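Side-chain contact in lactaldehyde dehydrogenase (PDB 2IMP), which catalyses the irreversible NAD-dependent oxidation of L-lactaldehyde to L-lactate in L-fucose and L-rhamnose degradation, and also oxidises glycolaldehyde: residues Ser70-Ile75 with Pro165-Gly170. Sequence-based numbering, arbitrary orientation.
Sequences SWLRKI and PALLTG. With SO4 (sulfate ion), chain C.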
# COMPACT_ATOMS: atom_id res chain seq x y z
N SER A 70 -16.41 -11.17 14.17
CA SER A 70 -17.44 -12.16 14.47
C SER A 70 -18.66 -11.48 15.15
O SER A 70 -19.81 -11.77 14.82
CB SER A 70 -16.87 -13.25 15.37
OG SER A 70 -17.82 -14.28 15.57
N TRP A 71 -18.37 -10.58 16.09
CA TRP A 71 -19.43 -9.84 16.76
C TRP A 71 -20.24 -8.98 15.76
O TRP A 71 -21.47 -8.92 15.83
CB TRP A 71 -18.86 -8.95 17.86
CG TRP A 71 -18.57 -9.70 19.13
CD1 TRP A 71 -17.35 -9.90 19.72
CD2 TRP A 71 -19.53 -10.36 19.97
NE1 TRP A 71 -17.49 -10.65 20.86
CE2 TRP A 71 -18.81 -10.95 21.04
CE3 TRP A 71 -20.92 -10.52 19.91
CZ2 TRP A 71 -19.45 -11.68 22.04
CZ3 TRP A 71 -21.55 -11.25 20.91
CH2 TRP A 71 -20.82 -11.82 21.96
N LEU A 72 -19.52 -8.32 14.85
CA LEU A 72 -20.17 -7.50 13.84
C LEU A 72 -21.08 -8.34 12.92
O LEU A 72 -22.17 -7.92 12.58
CB LEU A 72 -19.12 -6.76 13.00
CG LEU A 72 -18.36 -5.61 13.66
CD1 LEU A 72 -17.31 -5.07 12.68
CD2 LEU A 72 -19.34 -4.50 14.05
N ARG A 73 -20.61 -9.52 12.54
CA ARG A 73 -21.41 -10.40 11.70
C ARG A 73 -22.72 -10.86 12.38
O ARG A 73 -23.73 -11.06 11.73
CB ARG A 73 -20.59 -11.62 11.27
CG ARG A 73 -19.69 -11.33 10.09
CD ARG A 73 -18.59 -12.35 9.92
NE ARG A 73 -17.72 -11.94 8.82
CZ ARG A 73 -16.43 -12.27 8.71
NH1 ARG A 73 -15.85 -13.02 9.63
NH2 ARG A 73 -15.73 -11.83 7.67
N LYS A 74 -22.66 -11.02 13.70
CA LYS A 74 -23.86 -11.38 14.44
C LYS A 74 -24.89 -10.26 14.39
O LYS A 74 -26.09 -10.50 14.31
CB LYS A 74 -23.51 -11.69 15.90
CG LYS A 74 -22.71 -12.97 16.07
CD LYS A 74 -22.34 -13.21 17.51
CE LYS A 74 -21.53 -14.49 17.64
NZ LYS A 74 -21.07 -14.69 19.05
N ILE A 75 -24.39 -9.02 14.41
CA ILE A 75 -25.28 -7.87 14.33
C ILE A 75 -25.95 -7.75 12.95
O ILE A 75 -27.16 -7.54 12.86
CB ILE A 75 -24.53 -6.56 14.66
CG1 ILE A 75 -24.09 -6.57 16.12
CG2 ILE A 75 -25.44 -5.36 14.38
CD1 ILE A 75 -23.19 -5.41 16.52
N PRO A 165 -16.74 0.37 11.33
CA PRO A 165 -15.29 0.59 11.24
C PRO A 165 -14.72 0.81 12.66
O PRO A 165 -13.65 0.32 13.00
CB PRO A 165 -15.17 1.86 10.40
CG PRO A 165 -16.50 1.97 9.70
CD PRO A 165 -17.48 1.47 10.70
N ALA A 166 -15.46 1.56 13.47
CA ALA A 166 -15.04 1.84 14.84
C ALA A 166 -14.78 0.56 15.66
O ALA A 166 -13.69 0.38 16.21
CB ALA A 166 -16.08 2.71 15.55
N LEU A 167 -15.79 -0.31 15.72
CA LEU A 167 -15.65 -1.56 16.47
C LEU A 167 -14.59 -2.52 15.91
O LEU A 167 -13.81 -3.11 16.66
CB LEU A 167 -16.99 -2.29 16.55
CG LEU A 167 -17.79 -2.04 17.82
CD1 LEU A 167 -18.02 -0.55 18.01
CD2 LEU A 167 -19.12 -2.79 17.75
N LEU A 168 -14.58 -2.67 14.59
CA LEU A 168 -13.63 -3.55 13.93
C LEU A 168 -12.17 -3.26 14.34
O LEU A 168 -11.41 -4.17 14.64
CB LEU A 168 -13.77 -3.44 12.41
CG LEU A 168 -13.04 -4.46 11.52
CD1 LEU A 168 -11.53 -4.20 11.53
CD2 LEU A 168 -13.35 -5.88 12.00
N THR A 169 -11.82 -1.98 14.37
CA THR A 169 -10.47 -1.54 14.72
C THR A 169 -10.15 -1.47 16.23
O THR A 169 -9.07 -1.02 16.63
CB THR A 169 -10.18 -0.16 14.08
OG1 THR A 169 -11.22 0.77 14.42
CG2 THR A 169 -10.11 -0.29 12.55
N GLY A 170 -11.08 -1.92 17.07
CA GLY A 170 -10.84 -1.93 18.50
C GLY A 170 -11.33 -0.75 19.32
O GLY A 170 -10.98 -0.64 20.50
S SO4 C . -17.79 -15.78 12.27
O1 SO4 C . -18.89 -14.97 11.72
O2 SO4 C . -16.57 -14.95 12.36
O3 SO4 C . -18.16 -16.27 13.61
O4 SO4 C . -17.53 -16.93 11.37
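Leu-72 packs against Leu-167 and Leu-168 in a small, buried patch of leucines between helices 65-81 and 155-168, at the C-terminal end of the latter in this aldehyde dehydrogenase fold. The two methyls of Leu-72 divide the work: CD1 lies 3.9 Å from CB of Leu-168, while CD2 meets CB and CD2 of Leu-167, each at 4.1 Å. With CG anti to its carbonyl carbon (chi1 -72°), Leu-72 extends its fork between these neighbours, running at about a right angle to the side chain of Leu-168. Ile-112 and Ala-116 of helix 98-116, together with Met-163, also pack on Leu-72. Just beyond, helix 155-168 ends in a Schellman motif, with Gly-170 at positive phi and its N hydrogen-bonded to Leu-167 O (3.0 Å).

Elsewhere on helix 65-81, Ser-70 OG donates to O3 of a sulfate, probably from the crystallisation liquor (2.8 Å), and Arg-73 NH1 reaches sulfate O2 at 3.4 Å in a weak bond, the oxygen lying at the guanidinium edge in its plane. Arg-73 NH2 also forms a salt bridge with Glu-117 of the second subunit. Were Arg-73 an alanine, that glutamate would probably lose this salt bridge and the sulfate its weak bond. One turn before Leu-72, Arg-68 NE hydrogen-bonds Leu-168 O, but between 70-75 and 165-170 themselves no hydrogen bond forms, and cohesion there rests on dispersion and exclusion of water.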